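Local coordinates for putative sugar ABC transporter (Yersinia enterocolitica subsp. enterocolitica 8081, PDB 5ULB), which probably binds a methylthioribose-like pentose in the periplasm for an ABC importer, and holds both anomers of its 5-methylseleno analogue, at residues Gln19-Val24 and Gly49-Thr54; Ile25-Ser30 and Gly59-Phe64; Phe67-Ile72 and Val93-Ala98; Gln83-Tyr88 and Ala151-Met156; Ala102-Asp107 and Thr118-Asp123. One frame throughout, in Å; residues are numbered along the deposited sequence. Where two conformers were deposited one is given.

Contact 1 (Gln19-Val24 and Gly49-Thr54); sequences QIKIAV and GFKVDT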
# COMPACT_ATOMS: atom_id res chain seq x y z
N GLN A 19 -16.74 -22.34 8.42
CA GLN A 19 -16.35 -20.97 8.19
C GLN A 19 -16.06 -20.77 6.71
O GLN A 19 -15.47 -21.59 6.01
CB GLN A 19 -15.06 -20.49 8.97
CG GLN A 19 -15.22 -20.40 10.41
CD GLN A 19 -13.91 -19.80 10.88
OE1 GLN A 19 -12.95 -20.55 10.91
NE2 GLN A 19 -13.86 -18.50 11.18
N ILE A 20 -16.45 -19.57 6.24
CA ILE A 20 -15.92 -19.07 4.96
C ILE A 20 -14.41 -18.88 5.13
O ILE A 20 -13.98 -18.31 6.13
CB ILE A 20 -16.64 -17.78 4.60
CG1 ILE A 20 -18.14 -17.99 4.29
CG2 ILE A 20 -15.91 -17.03 3.48
CD1 ILE A 20 -18.40 -18.67 3.08
N LYS A 21 -13.64 -19.34 4.13
CA LYS A 21 -12.18 -19.27 4.21
C LYS A 21 -11.63 -18.41 3.08
O LYS A 21 -11.99 -18.64 1.89
CB LYS A 21 -11.59 -20.68 4.19
CG LYS A 21 -12.20 -21.58 5.23
CD LYS A 21 -11.91 -23.05 5.15
CE LYS A 21 -12.68 -23.70 6.32
NZ LYS A 21 -14.17 -23.84 6.11
N ILE A 22 -10.76 -17.47 3.43
CA ILE A 22 -10.15 -16.54 2.51
C ILE A 22 -8.62 -16.70 2.56
O ILE A 22 -8.05 -16.75 3.67
CB ILE A 22 -10.50 -15.08 2.88
CG1 ILE A 22 -12.00 -14.91 3.06
CG2 ILE A 22 -9.94 -14.10 1.87
CD1 ILE A 22 -12.91 -15.18 1.94
N ALA A 23 -8.01 -16.76 1.40
CA ALA A 23 -6.52 -16.75 1.31
C ALA A 23 -6.09 -15.36 0.81
O ALA A 23 -6.63 -14.89 -0.22
CB ALA A 23 -6.04 -17.84 0.42
N VAL A 24 -5.11 -14.78 1.45
CA VAL A 24 -4.50 -13.54 0.99
C VAL A 24 -3.05 -13.80 0.63
O VAL A 24 -2.29 -14.33 1.49
CB VAL A 24 -4.60 -12.47 2.08
CG1 VAL A 24 -4.01 -11.15 1.64
CG2 VAL A 24 -6.01 -12.36 2.60
N GLY A 49 -16.62 -13.14 10.65
CA GLY A 49 -16.56 -14.59 10.99
C GLY A 49 -15.81 -15.45 10.03
O GLY A 49 -15.97 -16.67 10.09
N PHE A 50 -15.02 -14.85 9.16
CA PHE A 50 -14.25 -15.58 8.15
C PHE A 50 -12.92 -16.04 8.69
O PHE A 50 -12.33 -15.38 9.55
CB PHE A 50 -13.99 -14.70 6.95
CG PHE A 50 -15.20 -14.27 6.13
CD1 PHE A 50 -16.47 -14.60 6.41
CD2 PHE A 50 -14.97 -13.46 5.04
CE1 PHE A 50 -17.53 -14.15 5.57
CE2 PHE A 50 -15.97 -13.00 4.24
CZ PHE A 50 -17.26 -13.33 4.47
N LYS A 51 -12.44 -17.18 8.22
CA LYS A 51 -11.03 -17.59 8.48
C LYS A 51 -10.21 -16.92 7.39
O LYS A 51 -10.52 -17.02 6.21
CB LYS A 51 -10.94 -19.08 8.37
CG LYS A 51 -9.53 -19.64 8.51
CD LYS A 51 -9.48 -21.15 8.65
CE LYS A 51 -8.12 -21.82 8.74
NZ LYS A 51 -7.12 -21.16 9.52
N VAL A 52 -9.14 -16.23 7.75
CA VAL A 52 -8.27 -15.52 6.82
C VAL A 52 -6.86 -16.12 7.01
O VAL A 52 -6.28 -16.00 8.08
CB VAL A 52 -8.23 -14.04 7.07
CG1 VAL A 52 -7.21 -13.35 6.14
CG2 VAL A 52 -9.61 -13.44 6.92
N ASP A 53 -6.33 -16.69 5.93
CA ASP A 53 -5.01 -17.27 5.89
C ASP A 53 -4.14 -16.37 5.01
O ASP A 53 -4.47 -16.19 3.84
CB ASP A 53 -5.04 -18.70 5.32
CG ASP A 53 -5.72 -19.72 6.22
OD1 ASP A 53 -5.84 -19.48 7.43
OD2 ASP A 53 -6.08 -20.82 5.69
N THR A 54 -3.06 -15.88 5.50
CA THR A 54 -2.17 -14.94 4.85
C THR A 54 -0.81 -15.55 4.48
O THR A 54 -0.25 -16.35 5.21
CB THR A 54 -1.99 -13.61 5.62
OG1 THR A 54 -1.35 -13.86 6.85
CG2 THR A 54 -3.31 -12.97 5.95
O HOH W 1 -18.10 -17.96 7.92
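A methyl group set squarely on a phenyl face forms the apolar centre. CG2 of Ile-20, anti to its backbone N, lies 3.7 Å from the centroid of the Phe-50 ring and almost on the ring normal, a CH-pi contact; the two side chains run alongside each other in the same direction. Ile-22 CG1 approaches Phe-50 CD2 obliquely at 3.9 Å, and farther along the same face Val-24 CG2 meets Val-52 CG1. Helices 32-48 and 262-278 cover this face, so branched and aromatic residues suit it.

The two parallel strands exchange four backbone bonds, starting with Lys-51 N to Ile-20 O at 2.8 Å and ending with Val-24 N to Asp-53 O; the three before the last run nearly along their C=O axes. The opposite face carries Lys-21, Lys-51, Ala-23 and Asp-53. Lys-51 extends and bends only at its tip, where NZ meets the syn lone pair of Asp-53 OD1 at 3.0 Å, a salt bridge, while OD2 is bonded by Tyr-76. At the outer end Gln-19 NE2 donates to Gly-49 O (3.0 Å) from above the carbonyl plane, and a water joins that oxygen to Ile-20 N. Gly-49 has the positive phi of a Schellman motif closing helix 32-48. Within this beta-alpha-beta unit apolar packing thus holds one face; on the other Lys-51 and Asp-53 pair, while Lys-21 NZ bonds Gln-19 O.

Contact 2 (Ile25-Ser30 and Gly59-Phe64); sequences IRNLGS and GDDARF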
# COMPACT_ATOMS: atom_id res chain seq x y z
N ILE A 25 -2.63 -13.52 -0.58
CA ILE A 25 -1.25 -13.74 -1.04
C ILE A 25 -0.76 -12.38 -1.49
O ILE A 25 -1.30 -11.78 -2.43
CB ILE A 25 -1.16 -14.80 -2.12
CG1 ILE A 25 -1.84 -16.11 -1.75
CG2 ILE A 25 0.35 -15.05 -2.37
CD1 ILE A 25 -3.27 -16.24 -2.14
N ARG A 26 0.34 -11.93 -0.87
CA ARG A 26 0.92 -10.62 -1.14
C ARG A 26 2.38 -10.84 -1.57
O ARG A 26 3.16 -11.55 -0.91
CB ARG A 26 0.76 -9.65 -0.01
CG ARG A 26 1.43 -8.30 -0.17
CD ARG A 26 0.76 -7.26 0.70
NE ARG A 26 1.55 -6.06 0.77
CZ ARG A 26 1.08 -4.80 0.73
NH1 ARG A 26 -0.12 -4.50 0.22
NH2 ARG A 26 1.92 -3.84 0.98
N ASN A 27 2.79 -10.18 -2.68
CA ASN A 27 4.09 -10.38 -3.28
C ASN A 27 5.20 -9.50 -2.73
O ASN A 27 5.94 -8.90 -3.50
CB ASN A 27 3.95 -10.20 -4.80
CG ASN A 27 5.08 -10.75 -5.60
OD1 ASN A 27 5.78 -11.70 -5.20
ND2 ASN A 27 5.20 -10.25 -6.84
N LEU A 28 5.25 -9.38 -1.39
CA LEU A 28 6.23 -8.60 -0.70
C LEU A 28 6.66 -9.33 0.55
O LEU A 28 6.16 -10.44 0.84
CB LEU A 28 5.71 -7.16 -0.39
CG LEU A 28 5.41 -6.27 -1.60
CD1 LEU A 28 4.77 -5.01 -1.11
CD2 LEU A 28 6.70 -5.94 -2.31
N GLY A 29 7.60 -8.75 1.28
CA GLY A 29 7.96 -9.19 2.62
C GLY A 29 7.23 -8.43 3.69
O GLY A 29 6.16 -7.86 3.47
N SER A 30 7.79 -8.41 4.90
CA SER A 30 7.13 -7.85 6.07
C SER A 30 7.46 -6.40 6.33
O SER A 30 7.69 -6.01 7.49
CB SER A 30 7.36 -8.76 7.27
OG SER A 30 8.76 -8.92 7.50
N GLY A 59 8.60 -11.08 -2.18
CA GLY A 59 8.97 -10.54 -3.49
C GLY A 59 9.42 -11.55 -4.51
O GLY A 59 9.74 -11.17 -5.63
N ASP A 60 9.36 -12.87 -4.18
CA ASP A 60 9.78 -13.93 -5.07
C ASP A 60 8.56 -14.36 -5.83
O ASP A 60 7.63 -14.96 -5.29
CB ASP A 60 10.42 -15.05 -4.25
CG ASP A 60 10.78 -16.28 -4.98
OD1 ASP A 60 10.22 -16.60 -5.99
OD2 ASP A 60 11.75 -16.99 -4.52
N ASP A 61 8.56 -14.06 -7.14
CA ASP A 61 7.39 -14.32 -7.92
C ASP A 61 7.04 -15.80 -8.04
O ASP A 61 5.85 -16.17 -8.22
CB ASP A 61 7.54 -13.71 -9.29
CG ASP A 61 7.60 -12.16 -9.28
OD1 ASP A 61 6.57 -11.51 -9.13
OD2 ASP A 61 8.78 -11.68 -9.30
N ALA A 62 8.06 -16.67 -8.02
CA ALA A 62 7.82 -18.11 -8.02
C ALA A 62 7.09 -18.57 -6.81
O ALA A 62 6.11 -19.37 -6.92
CB ALA A 62 9.06 -18.87 -8.21
N ARG A 63 7.50 -18.06 -5.67
CA ARG A 63 6.86 -18.43 -4.39
C ARG A 63 5.44 -17.84 -4.38
O ARG A 63 4.48 -18.52 -3.93
CB ARG A 63 7.67 -17.92 -3.23
CG ARG A 63 9.05 -18.62 -3.13
CD ARG A 63 9.93 -18.30 -1.93
NE ARG A 63 9.40 -18.97 -0.75
CZ ARG A 63 8.66 -18.41 0.17
NH1 ARG A 63 8.25 -19.19 1.18
NH2 ARG A 63 8.35 -17.11 0.09
N PHE A 64 5.21 -16.63 -4.92
CA PHE A 64 3.89 -16.03 -5.05
C PHE A 64 2.96 -16.96 -5.82
O PHE A 64 1.86 -17.31 -5.36
CB PHE A 64 4.01 -14.69 -5.74
CG PHE A 64 2.66 -13.98 -5.87
CD1 PHE A 64 2.19 -13.21 -4.81
CD2 PHE A 64 1.94 -14.05 -6.99
CE1 PHE A 64 1.02 -12.53 -4.97
CE2 PHE A 64 0.73 -13.39 -7.12
CZ PHE A 64 0.28 -12.67 -6.11
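Strand 21-26 ends at Arg-26, and the loop after it passes the start of helix 61-73, coming nearest at Leu-28 and Gly-59, whose CA atoms are 4.4 Å apart. Gly-59 has a positive phi of 85°, where a CB would press on the preceding carbonyl, and its CA makes a CH...O contact with Asn-27 O. Asp-60 then takes the N-cap position: its OD1 accepts from Arg-63 N at 3.1 Å, met from above the carboxylate plane.

Asn-27 links loop to helix. With CG anti to the backbone N (chi1 -163°), its side chain crosses that of Asp-61 at about a right angle, amide and carboxylate planes 67° apart, and ND2 donates to Asp-61 OD1 at 3.0 Å. The same OD1 is bonded by Tyr-88 OH, ND2 also reaches Gln-83 O, and Asn-27 OD1 is held by Ser-57; the two-ended amide suits a place where donors and acceptors converge. Phe-64, also with CG anti to its N, packs against the same asparagine: its CD1 touches Asn-27 CB at 3.5 Å and Ile-25 CG2 at 3.6 Å, while the peptide carbon of Arg-26 sits at the ring edge. Leu-28 points away from the helix and touches the bound seleno sugar. Such a loop at the C-terminal ends of parallel strands, beside a helix N-terminus, is where periplasmic binding proteins of this fold form their ligand cleft.

Contact 3 (Phe67-Ile72 and Val93-Ala98); sequences FVNQAI and VKRIVA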
# COMPACT_ATOMS: atom_id res chain seq x y z
N PHE A 67 2.04 -20.13 -3.91
CA PHE A 67 1.03 -19.85 -2.91
C PHE A 67 -0.35 -19.73 -3.51
O PHE A 67 -1.34 -20.22 -2.96
CB PHE A 67 1.35 -18.69 -2.02
CG PHE A 67 2.45 -18.89 -1.04
CD1 PHE A 67 2.50 -19.94 -0.22
CD2 PHE A 67 3.36 -17.86 -0.83
CE1 PHE A 67 3.48 -20.06 0.76
CE2 PHE A 67 4.31 -17.95 0.19
CZ PHE A 67 4.38 -19.07 0.96
N VAL A 68 -0.45 -19.04 -4.62
CA VAL A 68 -1.77 -18.88 -5.24
C VAL A 68 -2.34 -20.17 -5.79
O VAL A 68 -3.51 -20.54 -5.57
CB VAL A 68 -1.82 -17.72 -6.28
CG1 VAL A 68 -3.19 -17.61 -6.89
CG2 VAL A 68 -1.27 -16.43 -5.77
N ASN A 69 -1.46 -20.92 -6.45
CA ASN A 69 -1.85 -22.16 -6.96
C ASN A 69 -2.31 -23.18 -5.85
O ASN A 69 -3.32 -23.88 -5.99
CB ASN A 69 -0.73 -22.79 -7.78
CG ASN A 69 -0.62 -22.15 -9.18
OD1 ASN A 69 -1.65 -21.84 -9.81
ND2 ASN A 69 0.56 -22.08 -9.71
N GLN A 70 -1.61 -23.15 -4.75
CA GLN A 70 -2.00 -23.98 -3.63
C GLN A 70 -3.34 -23.54 -3.04
O GLN A 70 -4.20 -24.36 -2.74
CB GLN A 70 -0.97 -23.96 -2.56
CG GLN A 70 0.34 -24.64 -2.97
CD GLN A 70 1.53 -24.38 -2.12
OE1 GLN A 70 1.43 -24.03 -0.98
NE2 GLN A 70 2.72 -24.64 -2.70
N ALA A 71 -3.56 -22.19 -2.96
CA ALA A 71 -4.89 -21.73 -2.44
C ALA A 71 -6.02 -22.18 -3.39
O ALA A 71 -7.09 -22.53 -2.94
CB ALA A 71 -4.86 -20.22 -2.33
N ILE A 72 -5.82 -22.12 -4.69
CA ILE A 72 -6.83 -22.61 -5.65
C ILE A 72 -7.10 -24.10 -5.40
O ILE A 72 -8.23 -24.54 -5.31
CB ILE A 72 -6.39 -22.39 -7.11
CG1 ILE A 72 -6.29 -20.91 -7.45
CG2 ILE A 72 -7.29 -23.06 -8.07
CD1 ILE A 72 -5.55 -20.57 -8.75
N VAL A 93 -5.41 -15.28 -12.22
CA VAL A 93 -6.74 -14.81 -11.84
C VAL A 93 -7.82 -15.44 -12.65
O VAL A 93 -8.87 -15.80 -12.13
CB VAL A 93 -6.78 -13.28 -11.80
CG1 VAL A 93 -8.22 -12.81 -11.52
CG2 VAL A 93 -5.86 -12.72 -10.76
N LYS A 94 -7.57 -15.61 -13.94
CA LYS A 94 -8.54 -16.32 -14.74
C LYS A 94 -8.80 -17.79 -14.20
O LYS A 94 -9.93 -18.31 -14.24
CB LYS A 94 -8.20 -16.43 -16.23
CG LYS A 94 -8.29 -15.06 -16.92
CD LYS A 94 -7.81 -15.18 -18.37
CE LYS A 94 -7.92 -13.82 -19.01
NZ LYS A 94 -7.48 -13.91 -20.39
N ARG A 95 -7.74 -18.43 -13.69
CA ARG A 95 -7.88 -19.78 -13.17
C ARG A 95 -8.70 -19.73 -11.80
O ARG A 95 -9.50 -20.61 -11.51
CB ARG A 95 -6.50 -20.42 -12.97
CG ARG A 95 -6.55 -21.94 -12.79
CD ARG A 95 -5.24 -22.66 -13.22
NE ARG A 95 -4.41 -22.77 -12.07
CZ ARG A 95 -4.59 -23.63 -11.07
NH1 ARG A 95 -3.75 -23.58 -10.04
NH2 ARG A 95 -5.60 -24.53 -11.04
N ILE A 96 -8.49 -18.68 -11.02
CA ILE A 96 -9.22 -18.52 -9.78
C ILE A 96 -10.69 -18.44 -10.14
O ILE A 96 -11.53 -19.12 -9.56
CB ILE A 96 -8.78 -17.25 -9.04
CG1 ILE A 96 -7.32 -17.39 -8.53
CG2 ILE A 96 -9.67 -16.97 -7.83
CD1 ILE A 96 -6.72 -16.10 -7.94
N VAL A 97 -11.02 -17.55 -11.06
CA VAL A 97 -12.44 -17.34 -11.48
C VAL A 97 -13.04 -18.64 -12.04
O VAL A 97 -14.20 -19.03 -11.74
CB VAL A 97 -12.54 -16.21 -12.50
CG1 VAL A 97 -13.96 -16.16 -13.03
CG2 VAL A 97 -12.18 -14.91 -11.82
N ALA A 98 -12.24 -19.36 -12.88
CA ALA A 98 -12.74 -20.61 -13.48
C ALA A 98 -13.05 -21.68 -12.47
O ALA A 98 -13.83 -22.52 -12.74
CB ALA A 98 -11.70 -21.15 -14.44
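OD1 of Asn-69 is the best-held polar atom between the two helices, and across the interface one bond grips it: Arg-95 NH1 donates at 2.7 Å, nearly straight at 172°. The oxygen lies in the guanidinium plane, but the donor stands above the carbonyl plane, and the amide and guanidinium planes are 42° apart. Arg-95, for which one of two deposited conformers is described, leaves its helix with CG anti to the backbone N and folds at chi3, which turns its head toward Asn-69.

One face of that guanidinium rests on Ile-72, whose CD1 is 3.7 Å from NH1; CG2 lies as close to NH2. Arginine suits this exposed edge: its flat guanidinium lays a face on the isoleucine while an in-plane N-H serves the asparagine. Deeper in, Ile-72 CD1 meets Ile-96 CG1 at 3.6 Å, the chains crossing at about a right angle, and Val-68 CG1 touches Ile-96 CD1 at 4.0 Å.

The segments run almost parallel, 8° apart, with axes 10.5 Å from each other. Helices 61-73 and 89-98 lie side by side on one face of the sheet: Val-68 reaches Ile-25 and Leu-81, and Ile-96 reaches Ile-79, on strands 21-26 and 78-82.

Contact 4 (Gln83-Tyr88 and Ala151-Met156); sequences QGRDPY and AGFPPM
Arg-85 CD stands over the centre of the Phe-153 ring, 4.0 Å from its centroid, a CH-pi contact. The guanidinium continues over the same face in a cation-pi contact, CZ 5.0 Å from the centroid and the planes 50° apart. Gln-83 CB comes instead to the ring edge, 4.0 Å from Phe-153 CD2. The Gly-152 carbonyl carbon lies over one face of the guanidinium; Arg-85 NE is 3.0 Å from Gly-152 O, at too poor an angle for a hydrogen bond. Water makes the polar link: one molecule accepts from Asp-86 N and donates to Gly-152 O at 2.8 Å, another accepts from Arg-85 NH1 and donates to Asp-86 O and, weakly, Gly-152 O.

A bend at chi3 lays the arginine head here, and its backbone N is fixed by Tyr-88 OH. Glycine suits position 152, since a CB would strike NH1. Gln-83, Pro-155 and selenomethionine Met-156 line the pocket for both anomers, Phe-153 for the beta anomer. Such soft, water-mediated links could plausibly part as the cleft opens.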
# COMPACT_ATOMS: atom_id res chain seq x y z
N GLN A 83 0.07 -7.02 -5.21
CA GLN A 83 1.32 -6.89 -5.89
C GLN A 83 1.68 -8.05 -6.81
O GLN A 83 2.85 -8.29 -7.12
CB GLN A 83 2.52 -6.55 -4.96
CG GLN A 83 2.48 -5.09 -4.34
CD GLN A 83 1.63 -4.95 -3.19
OE1 GLN A 83 1.37 -5.94 -2.50
NE2 GLN A 83 1.14 -3.75 -2.92
N GLY A 84 0.66 -8.72 -7.36
CA GLY A 84 0.92 -9.72 -8.43
C GLY A 84 1.43 -9.04 -9.67
O GLY A 84 0.91 -7.98 -10.07
N ARG A 85 2.46 -9.61 -10.28
CA ARG A 85 3.14 -8.98 -11.41
C ARG A 85 2.77 -9.65 -12.74
O ARG A 85 2.25 -10.78 -12.81
CB ARG A 85 4.66 -8.97 -11.19
CG ARG A 85 5.08 -8.13 -10.04
CD ARG A 85 6.61 -8.09 -9.80
NE ARG A 85 7.32 -7.89 -11.02
CZ ARG A 85 8.56 -7.73 -11.05
NH1 ARG A 85 9.16 -7.53 -12.24
NH2 ARG A 85 9.19 -7.87 -9.89
N ASP A 86 3.13 -8.94 -13.78
CA ASP A 86 3.24 -9.58 -15.09
C ASP A 86 4.45 -10.49 -15.09
O ASP A 86 5.42 -10.25 -14.40
CB ASP A 86 3.48 -8.45 -16.16
CG ASP A 86 2.16 -7.77 -16.65
OD1 ASP A 86 1.17 -8.50 -16.89
OD2 ASP A 86 2.24 -6.54 -16.82
N PRO A 87 4.41 -11.55 -15.87
CA PRO A 87 3.40 -11.89 -16.91
C PRO A 87 2.31 -12.78 -16.42
O PRO A 87 1.33 -13.03 -17.17
CB PRO A 87 4.23 -12.72 -17.91
CG PRO A 87 5.22 -13.40 -17.08
CD PRO A 87 5.65 -12.37 -16.02
N TYR A 88 2.43 -13.26 -15.19
CA TYR A 88 1.60 -14.43 -14.79
C TYR A 88 0.20 -14.10 -14.17
O TYR A 88 -0.64 -15.01 -14.04
CB TYR A 88 2.42 -15.32 -13.81
CG TYR A 88 2.89 -14.48 -12.63
CD1 TYR A 88 2.05 -14.21 -11.60
CD2 TYR A 88 4.22 -13.91 -12.61
CE1 TYR A 88 2.44 -13.44 -10.51
CE2 TYR A 88 4.61 -13.10 -11.56
CZ TYR A 88 3.70 -12.86 -10.47
OH TYR A 88 4.08 -12.03 -9.47
N ALA A 151 11.55 -1.16 -10.13
CA ALA A 151 10.76 -1.45 -11.34
C ALA A 151 9.85 -2.64 -11.16
O ALA A 151 10.07 -3.52 -10.36
CB ALA A 151 11.69 -1.72 -12.48
N GLY A 152 8.82 -2.67 -12.01
CA GLY A 152 8.10 -3.88 -12.28
C GLY A 152 6.84 -4.16 -11.55
O GLY A 152 6.22 -5.25 -11.83
N PHE A 153 6.51 -3.39 -10.54
CA PHE A 153 5.30 -3.49 -9.81
C PHE A 153 4.31 -2.47 -10.36
O PHE A 153 4.71 -1.34 -10.62
CB PHE A 153 5.53 -3.24 -8.34
CG PHE A 153 6.32 -4.33 -7.64
CD1 PHE A 153 7.71 -4.30 -7.65
CD2 PHE A 153 5.72 -5.32 -6.94
CE1 PHE A 153 8.45 -5.31 -7.04
CE2 PHE A 153 6.41 -6.30 -6.33
CZ PHE A 153 7.74 -6.34 -6.40
N PRO A 154 3.02 -2.80 -10.44
CA PRO A 154 2.04 -1.84 -10.99
C PRO A 154 2.06 -0.42 -10.37
O PRO A 154 2.14 0.58 -11.15
CB PRO A 154 0.73 -2.55 -10.90
CG PRO A 154 1.13 -4.00 -11.02
CD PRO A 154 2.42 -4.15 -10.31
N PRO A 155 2.08 -0.30 -9.06
CA PRO A 155 2.12 1.05 -8.51
C PRO A 155 3.39 1.77 -8.88
O PRO A 155 3.38 3.02 -9.05
CB PRO A 155 2.04 0.80 -7.01
CG PRO A 155 2.47 -0.65 -6.80
CD PRO A 155 1.91 -1.29 -7.97
N MSE A 156 4.49 1.05 -8.93
CA MSE A 156 5.78 1.66 -9.25
C MSE A 156 5.75 2.15 -10.67
O MSE A 156 6.31 3.26 -10.97
CB MSE A 156 6.92 0.70 -9.00
CG MSE A 156 7.13 0.40 -7.51
SE MSE A 156 7.91 1.89 -6.65
CE MSE A 156 7.40 1.49 -4.81
O HOH W 2 7.04 -7.55 -14.06
O HOH W 3 3.96 -6.13 -13.22

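Contact 5 (Ala102-Asp107 and Thr118-Asp123); sequences AVSVFD and TVTQQD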
# COMPACT_ATOMS: atom_id res chain seq x y z
N ALA A 102 -14.23 -16.54 -5.37
CA ALA A 102 -14.38 -15.07 -5.38
C ALA A 102 -13.01 -14.41 -5.26
O ALA A 102 -12.14 -14.88 -4.49
CB ALA A 102 -15.25 -14.62 -4.20
N VAL A 103 -12.80 -13.26 -6.00
CA VAL A 103 -11.48 -12.70 -6.02
C VAL A 103 -11.51 -11.18 -6.14
O VAL A 103 -12.27 -10.64 -6.98
CB VAL A 103 -10.58 -13.35 -7.09
CG1 VAL A 103 -11.26 -13.37 -8.46
CG2 VAL A 103 -9.18 -12.79 -7.12
N SER A 104 -10.66 -10.53 -5.35
CA SER A 104 -10.35 -9.13 -5.52
C SER A 104 -8.81 -9.02 -5.50
O SER A 104 -8.14 -9.77 -4.78
CB SER A 104 -10.97 -8.28 -4.41
OG SER A 104 -10.78 -6.91 -4.57
N VAL A 105 -8.25 -8.04 -6.25
CA VAL A 105 -6.87 -7.86 -6.29
C VAL A 105 -6.52 -6.40 -6.02
O VAL A 105 -7.31 -5.50 -6.24
CB VAL A 105 -6.19 -8.37 -7.56
CG1 VAL A 105 -6.52 -9.88 -7.78
CG2 VAL A 105 -6.57 -7.55 -8.78
N PHE A 106 -5.31 -6.21 -5.48
CA PHE A 106 -4.77 -4.89 -5.15
C PHE A 106 -3.39 -4.75 -5.79
O PHE A 106 -2.55 -5.65 -5.64
CB PHE A 106 -4.69 -4.69 -3.67
CG PHE A 106 -4.05 -3.38 -3.27
CD1 PHE A 106 -4.65 -2.14 -3.59
CD2 PHE A 106 -2.86 -3.36 -2.67
CE1 PHE A 106 -3.99 -0.98 -3.30
CE2 PHE A 106 -2.23 -2.16 -2.37
CZ PHE A 106 -2.74 -0.95 -2.74
N ASP A 107 -3.13 -3.67 -6.51
CA ASP A 107 -1.83 -3.41 -7.11
C ASP A 107 -1.31 -4.58 -7.90
O ASP A 107 -0.08 -4.83 -7.87
CB ASP A 107 -0.82 -3.02 -6.00
CG ASP A 107 -0.85 -1.55 -5.66
OD1 ASP A 107 -1.56 -0.75 -6.32
OD2 ASP A 107 -0.05 -1.21 -4.69
N THR A 118 -12.76 -7.72 -9.13
CA THR A 118 -12.51 -6.32 -8.91
C THR A 118 -11.03 -6.07 -8.83
O THR A 118 -10.33 -6.73 -8.03
CB THR A 118 -13.20 -5.78 -7.62
OG1 THR A 118 -14.58 -6.07 -7.63
CG2 THR A 118 -12.96 -4.30 -7.41
N VAL A 119 -10.52 -5.04 -9.55
CA VAL A 119 -9.18 -4.59 -9.44
C VAL A 119 -9.14 -3.32 -8.62
O VAL A 119 -9.91 -2.38 -8.88
CB VAL A 119 -8.48 -4.41 -10.79
CG1 VAL A 119 -8.47 -5.71 -11.60
CG2 VAL A 119 -9.08 -3.30 -11.59
N THR A 120 -8.28 -3.26 -7.62
CA THR A 120 -8.17 -2.13 -6.78
C THR A 120 -6.78 -1.56 -6.79
O THR A 120 -5.80 -2.28 -7.01
CB THR A 120 -8.65 -2.39 -5.34
OG1 THR A 120 -7.70 -3.14 -4.57
CG2 THR A 120 -10.02 -3.10 -5.23
N GLN A 121 -6.67 -0.24 -6.57
CA GLN A 121 -5.40 0.45 -6.58
C GLN A 121 -5.55 1.78 -5.89
O GLN A 121 -6.66 2.24 -5.69
CB GLN A 121 -4.86 0.63 -7.98
CG GLN A 121 -5.86 1.23 -8.97
CD GLN A 121 -6.94 0.27 -9.55
OE1 GLN A 121 -6.68 -0.92 -9.69
NE2 GLN A 121 -8.17 0.74 -9.70
N GLN A 122 -4.44 2.39 -5.53
CA GLN A 122 -4.45 3.77 -5.10
C GLN A 122 -4.37 4.64 -6.34
O GLN A 122 -4.14 4.19 -7.43
CB GLN A 122 -3.26 4.05 -4.13
CG GLN A 122 -3.28 3.16 -2.87
CD GLN A 122 -1.99 3.02 -2.15
OE1 GLN A 122 -1.88 3.46 -0.95
NE2 GLN A 122 -1.02 2.49 -2.79
N ASP A 123 -4.59 5.95 -6.15
CA ASP A 123 -4.42 6.93 -7.25
C ASP A 123 -2.97 7.28 -7.30
O ASP A 123 -2.51 8.26 -6.71
CB ASP A 123 -5.32 8.17 -6.96
CG ASP A 123 -5.27 9.17 -8.08
OD1 ASP A 123 -4.41 9.07 -9.00
OD2 ASP A 123 -6.14 10.07 -8.05
O HOH W 4 -1.63 1.76 -5.62
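Phe-106 has CG anti to the backbone N (chi1 176°), swinging its ring toward strand 118-122, while Thr-120 holds OG1 in the crowded position between N and carbonyl carbon (chi1 76°), aimed back at strand 102-106. Val-105 O consequently takes two bonds from one residue: Thr-120 N at 2.8 Å in the carbonyl plane and OG1 at 2.9 Å from above it. OG1 also lies in plane at the Phe-106 ring edge, 3.4 Å from CD1. A threonine, with its short hydroxyl, suits this double grip.

The parallel pairing continues with Val-105 N to Thr-118 O and Asp-107 N to Thr-120 O at 3.1 Å. Val-105 CG2 packs on Val-119 CG1. Past the strand end Asp-107 turns with positive phi; a water donates to its OD1 at 2.6 Å and accepts from Gln-122 N and NE2. Arg-158 forms a salt bridge with that OD1, which would favour an ionised carboxylate. Gln-122 NE2 donates to the sugar's O2, so strand pairing, water and charge together set the polar pocket wall.

How the contacts relate
Contacts 1 and 5 pair parallel strands of the same sheet, but contact 1 lies at one of its outermost strands, partly buried, whereas contact 5 is buried and ends in sugar-binding groups. Contacts 1 and 2 share strand 21-26, one along its length, the other at its C-terminal end. Contact 3 belongs to helices over one face, touching contacts 1, 2 and 5 through Ala-23, Ile-25 and Val-103. Contacts 2, 4 and 5 gather around the ligand, joined by Asp-61 with Tyr-88 and by Gln-83 with Phe-106. Contacts 1 and 3 have apolar centres edged by polar bonds; contacts 2 and 5 are richer in buried polar bonds; contact 4 has cation-pi, CH-pi and water links without a direct hydrogen bond.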